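Side-chain contacts in mandelate racemase/muconate lactonizing enzyme family protein (Sorangium cellulosum, PDB 3S5S), which is of unknown function but shows the two-domain architecture of the enolase superfamily, an N-terminal alpha+beta domain set against a modified TIM barrel: residues Glu21-Ala26 with Pro327-Glu332; Leu37-Leu42 with Leu47-Ala52; Ser130-Thr135 with Ser347-Arg352; Glu235-Arg238 with Asp243-Ala246. All blocks are in the same frame, centred on the assembly; numbering follows the deposited sequence.

Contact 1 of 4, residues Glu21-Ala26 with Pro327-Glu332; sequences EPFGIA and PLFLAE
F23 drives the edge of its ring into the face of F329, an edge-to-face (T-shaped) aromatic pair. The evidence is a centroid separation of 4.8 Å between the F23 and F329 rings and planes inclined at 58°. The leading atom is F23 CE1, which stands 3.7 Å above the plane of the F329 ring over its centre. It lies 3.8 Å from F329 CD1, while the neighbouring F23 CD1 comes to 3.9 Å from F329 CG, so one flank of the F23 ring does the touching. F23 reaches this position with CG anti to its backbone N (chi1 -159°), whereas F329 holds CG beside its own N (chi1 -72°), and the two side chains cross nearly at right angles. F23 belongs to strand 7-25 of the N-terminal domain and F329 to a loop that follows the last parallel barrel strand, 319-322; the pair therefore sits where the N-terminal domain of an enolase-type protein meets its barrel. Further out, T139 of barrel strand 133-140 touches both phenylalanines. Backbone hydrogen bonds of F329 with H20 and A331 with P18 hold the loop against the strand, and the backbone of F23 is hydrogen-bonded to that of Q30.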
loop_
_atom_site.group_PDB
_atom_site.type_symbol
_atom_site.label_atom_id
_atom_site.label_comp_id
_atom_site.label_asym_id
_atom_site.label_seq_id
_atom_site.Cartn_x
_atom_site.Cartn_y
_atom_site.Cartn_z
ATOM N N GLU A 21 29.226 3.257 -22.788
ATOM C CA GLU A 21 30.126 2.211 -22.337
ATOM C C GLU A 21 29.183 1.135 -21.730
ATOM O O GLU A 21 28.092 1.473 -21.284
ATOM C CB GLU A 21 31.106 2.809 -21.289
ATOM C CG GLU A 21 30.394 3.240 -19.968
ATOM C CD GLU A 21 30.814 4.611 -19.420
ATOM O OE1 GLU A 21 31.879 4.668 -18.754
ATOM O OE2 GLU A 21 30.051 5.605 -19.620
ATOM N N PRO A 22 29.576 -0.159 -21.761
ATOM C CA PRO A 22 28.925 -1.197 -20.940
ATOM C C PRO A 22 28.719 -0.780 -19.461
ATOM O O PRO A 22 29.543 -0.029 -18.912
ATOM C CB PRO A 22 29.902 -2.384 -21.019
ATOM C CG PRO A 22 30.968 -2.004 -22.083
ATOM C CD PRO A 22 30.509 -0.745 -22.750
ATOM N N PHE A 23 27.624 -1.247 -18.847
ATOM C CA PHE A 23 27.276 -0.975 -17.438
ATOM C C PHE A 23 27.764 -2.177 -16.600
ATOM O O PHE A 23 27.072 -3.193 -16.493
ATOM C CB PHE A 23 25.733 -0.783 -17.315
ATOM C CG PHE A 23 25.257 -0.021 -16.067
ATOM C CD1 PHE A 23 24.663 1.237 -16.188
ATOM C CD2 PHE A 23 25.336 -0.582 -14.791
ATOM C CE1 PHE A 23 24.175 1.946 -15.034
ATOM C CE2 PHE A 23 24.855 0.117 -13.637
ATOM C CZ PHE A 23 24.274 1.382 -13.759
ATOM N N GLY A 24 28.974 -2.074 -16.047
ATOM C CA GLY A 24 29.593 -3.190 -15.310
ATOM C C GLY A 24 29.080 -3.291 -13.878
ATOM O O GLY A 24 29.083 -2.289 -13.144
ATOM N N ILE A 25 28.607 -4.481 -13.485
ATOM C CA ILE A 25 28.297 -4.791 -12.069
ATOM C C ILE A 25 29.161 -5.979 -11.619
ATOM O O ILE A 25 29.980 -6.475 -12.407
ATOM C CB ILE A 25 26.754 -5.027 -11.781
ATOM C CG1 ILE A 25 26.219 -6.313 -12.434
ATOM C CG2 ILE A 25 25.923 -3.815 -12.177
ATOM C CD1 ILE A 25 24.788 -6.712 -11.972
ATOM N N ALA A 26 28.998 -6.425 -10.368
ATOM C CA ALA A 26 29.705 -7.615 -9.862
ATOM C C ALA A 26 29.375 -8.842 -10.723
ATOM O O ALA A 26 28.249 -9.362 -10.682
ATOM C CB ALA A 26 29.344 -7.863 -8.414
ATOM N N PRO A 327 19.251 6.601 -17.334
ATOM C CA PRO A 327 19.132 7.356 -18.592
ATOM C C PRO A 327 20.397 8.139 -18.930
ATOM O O PRO A 327 20.657 8.407 -20.117
ATOM C CB PRO A 327 17.953 8.298 -18.330
ATOM C CG PRO A 327 17.117 7.528 -17.388
ATOM C CD PRO A 327 18.122 6.912 -16.445
ATOM N N LEU A 328 21.191 8.479 -17.912
ATOM C CA LEU A 328 22.490 9.087 -18.165
ATOM C C LEU A 328 23.447 8.180 -18.893
ATOM O O LEU A 328 24.416 8.678 -19.466
ATOM C CB LEU A 328 23.139 9.659 -16.892
ATOM C CG LEU A 328 22.298 10.617 -16.007
ATOM C CD1 LEU A 328 23.049 11.057 -14.744
ATOM C CD2 LEU A 328 21.838 11.800 -16.789
ATOM N N PHE A 329 23.179 6.872 -18.899
ATOM C CA PHE A 329 24.132 5.871 -19.451
ATOM C C PHE A 329 23.773 5.355 -20.859
ATOM O O PHE A 329 24.517 4.553 -21.486
ATOM C CB PHE A 329 24.229 4.677 -18.496
ATOM C CG PHE A 329 24.966 4.980 -17.254
ATOM C CD1 PHE A 329 24.323 5.558 -16.176
ATOM C CD2 PHE A 329 26.313 4.723 -17.163
ATOM C CE1 PHE A 329 25.024 5.869 -15.022
ATOM C CE2 PHE A 329 27.024 5.032 -15.992
ATOM C CZ PHE A 329 26.381 5.607 -14.926
ATOM N N LEU A 330 22.624 5.816 -21.334
ATOM C CA LEU A 330 22.066 5.406 -22.613
ATOM C C LEU A 330 22.406 6.413 -23.703
ATOM O O LEU A 330 22.202 7.637 -23.538
ATOM C CB LEU A 330 20.554 5.254 -22.490
ATOM C CG LEU A 330 20.073 4.268 -21.417
ATOM C CD1 LEU A 330 18.570 4.218 -21.442
ATOM C CD2 LEU A 330 20.606 2.864 -21.621
ATOM N N ALA A 331 22.877 5.868 -24.826
ATOM C CA ALA A 331 23.344 6.633 -25.958
ATOM C C ALA A 331 22.205 7.220 -26.746
ATOM O O ALA A 331 22.423 8.014 -27.647
ATOM C CB ALA A 331 24.189 5.742 -26.866
ATOM N N GLU A 332 20.987 6.807 -26.454
ATOM C CA GLU A 332 19.808 7.370 -27.110
ATOM C C GLU A 332 18.675 7.432 -26.134
ATOM O O GLU A 332 18.693 6.775 -25.108
ATOM C CB GLU A 332 19.331 6.482 -28.256
ATOM C CG GLU A 332 20.060 6.671 -29.508
ATOM C CD GLU A 332 20.254 5.361 -30.266
ATOM O OE1 GLU A 332 19.398 4.437 -30.131
ATOM O OE2 GLU A 332 21.281 5.282 -30.994
#

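Contact 2 of 4, residues Leu37-Leu42 with Leu47-Ala52; sequences LVTVEL and LGFGEA
T39 and F49 form a non-hydrogen-bonded antiparallel pair whose side chains run side by side on one face of the sheet. The closest approach is 3.6 Å, from T39 CG2 to F49 CE1. With chi1 at -50°, T39 places CG2 anti to its backbone N and OG1 beside that N; both branches meet the ring, OG1 lying 3.8 Å from F49 CE1. F49 CG lies anti to its carbonyl carbon and beside its backbone N. On the same face, E41 is extended (chi1 176°, chi2 -177°), and its CB and CG are each 3.7 Å from L47 CD2. Beyond these carbons, the E41 carboxylate forms salt bridges with R9 (through OE1) and R8 (through OE2) of strand 7-25. The L37 side chain bends so that CD1 lies 3.5 Å from G50 O. V38 and V40 point to the other face and pack on A106 and A110 of helix 101-117; their partners, G50 and G48, have no side chains. Four backbone hydrogen bonds join these pairs, the shortest being G48 N to V40 O (2.7 Å). Regular pairing across a four-residue connection makes this a beta hairpin of the N-terminal domain characteristic of the enolase superfamily.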
loop_
_atom_site.group_PDB
_atom_site.type_symbol
_atom_site.label_atom_id
_atom_site.label_comp_id
_atom_site.label_asym_id
_atom_site.label_seq_id
_atom_site.Cartn_x
_atom_site.Cartn_y
_atom_site.Cartn_z
ATOM N N LEU A 37 9.214 -2.974 -24.841
ATOM C CA LEU A 37 8.168 -1.979 -24.712
ATOM C C LEU A 37 6.831 -2.707 -24.840
ATOM O O LEU A 37 6.585 -3.451 -25.842
ATOM C CB LEU A 37 8.308 -0.892 -25.797
ATOM C CG LEU A 37 7.146 0.105 -25.867
ATOM C CD1 LEU A 37 7.152 1.039 -24.690
ATOM C CD2 LEU A 37 7.163 0.851 -27.187
ATOM N N VAL A 38 6.014 -2.513 -23.807
ATOM C CA VAL A 38 4.659 -3.060 -23.707
ATOM C C VAL A 38 3.695 -1.907 -23.836
ATOM O O VAL A 38 3.819 -0.892 -23.140
ATOM C CB VAL A 38 4.431 -3.773 -22.366
ATOM C CG1 VAL A 38 3.003 -4.172 -22.227
ATOM C CG2 VAL A 38 5.303 -5.011 -22.289
ATOM N N THR A 39 2.749 -2.066 -24.748
ATOM C CA THR A 39 1.685 -1.094 -24.974
ATOM C C THR A 39 0.383 -1.799 -24.651
ATOM O O THR A 39 0.086 -2.879 -25.161
ATOM C CB THR A 39 1.611 -0.615 -26.458
ATOM O OG1 THR A 39 2.907 -0.216 -26.927
ATOM C CG2 THR A 39 0.674 0.579 -26.621
ATOM N N VAL A 40 -0.406 -1.169 -23.804
ATOM C CA VAL A 40 -1.751 -1.626 -23.504
ATOM C C VAL A 40 -2.675 -0.612 -24.175
ATOM O O VAL A 40 -2.475 0.595 -24.026
ATOM C CB VAL A 40 -1.918 -1.654 -21.964
ATOM C CG1 VAL A 40 -3.357 -1.473 -21.549
ATOM C CG2 VAL A 40 -1.306 -2.929 -21.388
ATOM N N GLU A 41 -3.654 -1.087 -24.950
ATOM C CA GLU A 41 -4.657 -0.220 -25.545
ATOM C C GLU A 41 -6.029 -0.530 -24.956
ATOM O O GLU A 41 -6.477 -1.679 -25.010
ATOM C CB GLU A 41 -4.706 -0.401 -27.074
ATOM C CG GLU A 41 -5.805 0.425 -27.752
ATOM C CD GLU A 41 -5.915 0.211 -29.278
ATOM O OE1 GLU A 41 -5.010 -0.396 -29.877
ATOM O OE2 GLU A 41 -6.912 0.655 -29.897
ATOM N N LEU A 42 -6.704 0.486 -24.415
ATOM C CA LEU A 42 -8.067 0.325 -23.873
ATOM C C LEU A 42 -9.112 0.421 -24.980
ATOM O O LEU A 42 -8.809 0.844 -26.107
ATOM C CB LEU A 42 -8.355 1.368 -22.785
ATOM C CG LEU A 42 -7.294 1.406 -21.644
ATOM C CD1 LEU A 42 -7.612 2.443 -20.615
ATOM C CD2 LEU A 42 -7.060 0.030 -20.976
ATOM N N LEU A 47 -3.834 4.679 -24.923
ATOM C CA LEU A 47 -2.638 3.808 -24.922
ATOM C C LEU A 47 -1.905 3.978 -23.616
ATOM O O LEU A 47 -1.781 5.096 -23.118
ATOM C CB LEU A 47 -1.724 4.103 -26.103
ATOM C CG LEU A 47 -2.491 4.090 -27.425
ATOM C CD1 LEU A 47 -1.695 4.758 -28.522
ATOM C CD2 LEU A 47 -2.826 2.674 -27.811
ATOM N N GLY A 48 -1.463 2.879 -23.035
ATOM C CA GLY A 48 -0.640 2.959 -21.825
ATOM C C GLY A 48 0.656 2.230 -22.181
ATOM O O GLY A 48 0.647 1.242 -22.960
ATOM N N PHE A 49 1.761 2.724 -21.612
ATOM C CA PHE A 49 3.105 2.267 -21.959
ATOM C C PHE A 49 3.875 1.748 -20.768
ATOM O O PHE A 49 3.872 2.360 -19.724
ATOM C CB PHE A 49 3.854 3.422 -22.600
ATOM C CG PHE A 49 3.220 3.900 -23.857
ATOM C CD1 PHE A 49 3.323 3.143 -25.042
ATOM C CD2 PHE A 49 2.534 5.107 -23.879
ATOM C CE1 PHE A 49 2.713 3.564 -26.239
ATOM C CE2 PHE A 49 1.912 5.541 -25.057
ATOM C CZ PHE A 49 2.006 4.771 -26.245
ATOM N N GLY A 50 4.520 0.596 -20.922
ATOM C CA GLY A 50 5.385 0.103 -19.894
ATOM C C GLY A 50 6.667 -0.450 -20.462
ATOM O O GLY A 50 6.764 -0.689 -21.661
ATOM N N GLU A 51 7.644 -0.664 -19.581
ATOM C CA GLU A 51 8.992 -1.086 -19.930
ATOM C C GLU A 51 9.415 -2.308 -19.090
ATOM O O GLU A 51 9.345 -2.298 -17.869
ATOM C CB GLU A 51 9.973 0.084 -19.704
ATOM C CG GLU A 51 11.449 -0.333 -19.723
ATOM C CD GLU A 51 12.411 0.832 -19.762
ATOM O OE1 GLU A 51 11.963 1.994 -19.577
ATOM O OE2 GLU A 51 13.628 0.568 -19.962
ATOM N N ALA A 52 9.835 -3.372 -19.758
ATOM C CA ALA A 52 10.514 -4.481 -19.091
ATOM C C ALA A 52 12.017 -4.291 -19.271
ATOM O O ALA A 52 12.519 -4.145 -20.387
ATOM C CB ALA A 52 10.045 -5.827 -19.655
#

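Contact 3 of 4, residues Ser130-Thr135 with Ser347-Arg352; sequences SGTALT and SLEGIR
T132 meets L348 and E349 through both backbone and side chain, and it has more surface buried here than any other residue of the two segments. Its CB lies 4.2 Å from L348 CB and 4.1 Å from E349 N. One bond further on, the branches part. A chi1 of 47° puts OG1 between the backbone N and the carbonyl carbon, and from there it comes to 3.6 Å from E349 CG, a van der Waals contact with the methylene rather than with the carboxylate. The CG2 branch lies anti to the carbonyl carbon, and the side chain as a whole also packs on W124 of helix 123-126. The side chains of T132 and E349 cross at about a right angle. This junction adjoins the barrel sheet: strand 133-140 has the parallel strand 162-166 as one neighbour and the antiparallel strand 345-347 as the other, and A133 faces S347 in a non-hydrogen-bonded pair. Just beyond that pair, L348 N donates to T132 O at 2.7 Å. The bond is bent at the hydrogen (140°), although the donor sits nearly on the C=O axis (165°). The same oxygen is 3.4 Å from L348 CB. L348 then opens a type I turn, closed by I351 N to L348 O at 2.9 Å. Two residues before T132, S130 OG is hydrogen-bonded to G315 O and to R90 NH1 of the second subunit.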
loop_
_atom_site.group_PDB
_atom_site.type_symbol
_atom_site.label_atom_id
_atom_site.label_comp_id
_atom_site.label_asym_id
_atom_site.label_seq_id
_atom_site.Cartn_x
_atom_site.Cartn_y
_atom_site.Cartn_z
ATOM N N SER A 130 3.447 13.488 -2.703
ATOM C CA SER A 130 4.182 14.128 -1.602
ATOM C C SER A 130 5.144 15.215 -2.032
ATOM O O SER A 130 5.446 16.148 -1.277
ATOM C CB SER A 130 4.942 13.122 -0.759
ATOM O OG SER A 130 4.014 12.283 -0.160
ATOM N N GLY A 131 5.623 15.064 -3.247
ATOM C CA GLY A 131 6.440 16.063 -3.898
ATOM C C GLY A 131 6.552 15.716 -5.367
ATOM O O GLY A 131 5.998 14.695 -5.831
ATOM N N THR A 132 7.247 16.583 -6.088
ATOM C CA THR A 132 7.450 16.438 -7.521
ATOM C C THR A 132 8.932 16.560 -7.917
ATOM O O THR A 132 9.235 16.585 -9.107
ATOM C CB THR A 132 6.635 17.484 -8.361
ATOM O OG1 THR A 132 6.799 18.800 -7.798
ATOM C CG2 THR A 132 5.139 17.100 -8.440
ATOM N N ALA A 133 9.834 16.638 -6.935
ATOM C CA ALA A 133 11.254 16.795 -7.196
ATOM C C ALA A 133 12.048 15.696 -6.514
ATOM O O ALA A 133 11.756 15.337 -5.345
ATOM C CB ALA A 133 11.700 18.144 -6.683
ATOM N N LEU A 134 13.061 15.153 -7.202
ATOM C CA LEU A 134 14.011 14.225 -6.506
ATOM C C LEU A 134 15.419 14.577 -6.851
ATOM O O LEU A 134 15.641 15.258 -7.829
ATOM C CB LEU A 134 13.758 12.744 -6.802
ATOM C CG LEU A 134 12.387 12.112 -6.517
ATOM C CD1 LEU A 134 12.311 10.745 -7.155
ATOM C CD2 LEU A 134 12.045 12.013 -4.999
ATOM N N THR A 135 16.361 14.167 -6.008
ATOM C CA THR A 135 17.786 14.352 -6.256
ATOM C C THR A 135 18.431 12.979 -6.361
ATOM O O THR A 135 18.373 12.197 -5.406
ATOM C CB THR A 135 18.402 15.169 -5.147
ATOM O OG1 THR A 135 17.853 16.475 -5.234
ATOM C CG2 THR A 135 19.916 15.298 -5.275
ATOM N N SER A 347 12.751 16.532 -11.995
ATOM C CA SER A 347 11.540 17.286 -11.706
ATOM C C SER A 347 10.355 16.629 -12.410
ATOM O O SER A 347 10.511 16.190 -13.540
ATOM C CB SER A 347 11.706 18.729 -12.171
ATOM O OG SER A 347 10.416 19.221 -12.502
ATOM N N LEU A 348 9.194 16.565 -11.761
ATOM C CA LEU A 348 8.047 15.886 -12.335
ATOM C C LEU A 348 6.864 16.808 -12.667
ATOM O O LEU A 348 5.854 16.361 -13.215
ATOM C CB LEU A 348 7.572 14.739 -11.454
ATOM C CG LEU A 348 8.444 13.609 -10.934
ATOM C CD1 LEU A 348 7.580 12.823 -9.983
ATOM C CD2 LEU A 348 9.084 12.700 -12.011
ATOM N N GLU A 349 7.033 18.096 -12.393
ATOM C CA GLU A 349 5.989 19.115 -12.583
ATOM C C GLU A 349 5.347 19.158 -13.978
ATOM O O GLU A 349 4.130 19.497 -14.115
ATOM C CB GLU A 349 6.535 20.512 -12.201
ATOM C CG GLU A 349 6.266 20.891 -10.709
ATOM C CD GLU A 349 6.607 22.371 -10.343
ATOM O OE1 GLU A 349 7.235 23.096 -11.176
ATOM O OE2 GLU A 349 6.251 22.805 -9.199
ATOM N N GLY A 350 6.122 18.812 -15.005
ATOM C CA GLY A 350 5.594 18.846 -16.358
ATOM C C GLY A 350 4.794 17.599 -16.747
ATOM O O GLY A 350 4.382 17.470 -17.875
ATOM N N ILE A 351 4.620 16.663 -15.816
ATOM C CA ILE A 351 3.877 15.452 -16.070
ATOM C C ILE A 351 2.470 15.726 -15.609
ATOM O O ILE A 351 2.225 16.053 -14.425
ATOM C CB ILE A 351 4.475 14.274 -15.317
ATOM C CG1 ILE A 351 5.854 13.982 -15.894
ATOM C CG2 ILE A 351 3.531 13.039 -15.392
ATOM C CD1 ILE A 351 6.680 13.065 -15.037
ATOM N N ARG A 352 1.557 15.649 -16.557
ATOM C CA ARG A 352 0.197 16.095 -16.347
ATOM C C ARG A 352 -0.793 14.911 -16.317
ATOM O O ARG A 352 -1.901 15.064 -15.843
ATOM C CB ARG A 352 -0.200 17.044 -17.488
ATOM C CG ARG A 352 0.627 18.365 -17.594
ATOM C CD ARG A 352 -0.265 19.555 -18.108
ATOM N NE ARG A 352 -0.937 19.260 -19.393
ATOM C CZ ARG A 352 -2.254 19.385 -19.642
ATOM N NH1 ARG A 352 -2.734 19.090 -20.858
ATOM N NH2 ARG A 352 -3.104 19.818 -18.700
#

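Contact 4 of 4, residues Glu235-Arg238 with Asp243-Ala246; sequences EVTR and DVAA
V244 packs against V236 and T237 inside a beta-alpha-beta unit of the barrel, in which helix 230-239 connects strand 217-222 to the parallel strand 244-246. V244 has the largest surface buried by the contact, and its CB is directed at the helix, whereas the next residue, A245, points away and lies against L220, E222 and V267. The two branches of V244 divide the work. With chi1 at 162°, CG1 is anti to the backbone N and CG2 lies beside it; CG2 takes V236, coming within 3.7 Å of V236 CG1, and CG1 takes T237. The valine side chains cross at about a right angle. V236 is backed by L221 of the preceding strand and by A201 and L205 at helix 201-213, which places it between the helices and the sheet. T237 approaches V244 with its hydroxyl, but the polar need of that group is met along the helix, by a hydrogen bond with M233 O. V244 N is hydrogen-bonded to T266 OG1, and T266 also touches the T237 side chain. T237 OG1 also touches aliphatic carbon, 3.6 Å from both V244 CB and V244 CG1.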
loop_
_atom_site.group_PDB
_atom_site.type_symbol
_atom_site.label_atom_id
_atom_site.label_comp_id
_atom_site.label_asym_id
_atom_site.label_seq_id
_atom_site.Cartn_x
_atom_site.Cartn_y
_atom_site.Cartn_z
ATOM N N GLU A 235 25.722 -9.637 9.954
ATOM C CA GLU A 235 26.996 -9.288 10.581
ATOM C C GLU A 235 27.384 -7.886 10.134
ATOM O O GLU A 235 27.718 -7.040 10.956
ATOM C CB GLU A 235 28.101 -10.310 10.259
ATOM C CG GLU A 235 29.309 -10.271 11.214
ATOM C CD GLU A 235 30.577 -10.899 10.625
ATOM O OE1 GLU A 235 30.508 -11.494 9.516
ATOM O OE2 GLU A 235 31.650 -10.795 11.278
ATOM N N VAL A 236 27.303 -7.637 8.836
ATOM C CA VAL A 236 27.657 -6.333 8.329
ATOM C C VAL A 236 26.748 -5.231 8.865
ATOM O O VAL A 236 27.225 -4.132 9.156
ATOM C CB VAL A 236 27.709 -6.297 6.806
ATOM C CG1 VAL A 236 27.850 -4.894 6.354
ATOM C CG2 VAL A 236 28.898 -7.105 6.299
ATOM N N THR A 237 25.453 -5.514 9.018
ATOM C CA THR A 237 24.573 -4.533 9.637
ATOM C C THR A 237 24.993 -4.161 11.070
ATOM O O THR A 237 24.872 -3.007 11.472
ATOM C CB THR A 237 23.132 -4.966 9.593
ATOM O OG1 THR A 237 22.763 -5.138 8.220
ATOM C CG2 THR A 237 22.222 -3.899 10.239
ATOM N N ARG A 238 25.508 -5.137 11.808
ATOM C CA ARG A 238 25.906 -4.969 13.195
ATOM C C ARG A 238 27.261 -4.214 13.367
ATOM O O ARG A 238 27.394 -3.346 14.241
ATOM C CB ARG A 238 25.929 -6.354 13.887
ATOM C CG ARG A 238 26.548 -6.378 15.271
ATOM C CD ARG A 238 26.442 -7.751 15.958
ATOM N NE ARG A 238 25.432 -7.762 17.028
ATOM C CZ ARG A 238 25.683 -7.739 18.346
ATOM N NH1 ARG A 238 26.930 -7.712 18.833
ATOM N NH2 ARG A 238 24.658 -7.759 19.191
ATOM N N ASP A 243 24.752 2.599 7.543
ATOM C CA ASP A 243 23.512 1.986 7.039
ATOM C C ASP A 243 23.815 0.884 6.009
ATOM O O ASP A 243 24.740 1.014 5.179
ATOM C CB ASP A 243 22.613 3.052 6.395
ATOM C CG ASP A 243 21.837 3.893 7.425
ATOM O OD1 ASP A 243 21.124 3.294 8.267
ATOM O OD2 ASP A 243 21.922 5.151 7.353
ATOM N N VAL A 244 23.061 -0.208 6.077
ATOM C CA VAL A 244 23.200 -1.275 5.098
ATOM C C VAL A 244 21.886 -1.434 4.321
ATOM O O VAL A 244 20.822 -1.439 4.925
ATOM C CB VAL A 244 23.613 -2.550 5.811
ATOM C CG1 VAL A 244 23.353 -3.823 4.957
ATOM C CG2 VAL A 244 25.065 -2.436 6.257
ATOM N N ALA A 245 21.942 -1.544 2.989
ATOM C CA ALA A 245 20.703 -1.695 2.192
ATOM C C ALA A 245 20.530 -3.117 1.752
ATOM O O ALA A 245 21.512 -3.741 1.351
ATOM C CB ALA A 245 20.720 -0.794 0.984
ATOM N N ALA A 246 19.297 -3.638 1.822
ATOM C CA ALA A 246 18.946 -4.915 1.173
ATOM C C ALA A 246 18.389 -4.626 -0.212
ATOM O O ALA A 246 17.535 -3.759 -0.354
ATOM C CB ALA A 246 17.938 -5.691 1.992
#

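In the fold
From the N terminus, the chain first lays down the 21-26 side of contact 1, which is completed some 300 residues later by 327-332. Contact 2 closes next, a short local hairpin nested inside that loop and pairing strands 28-42 and 47-52 in the same sheet as strand 7-25. Contact 3 opens at 130-135 and ends at 347-352, beyond the second half of contact 1, so these two long-range closures cross. Contact 4, local again, is nested inside both and seats helix 230-239 on barrel strand 244-246. Contact 1 ties the N-terminal domain to the barrel, and contact 3 joins the start of the first barrel strand to the end of strand 345-347 and the turn after it.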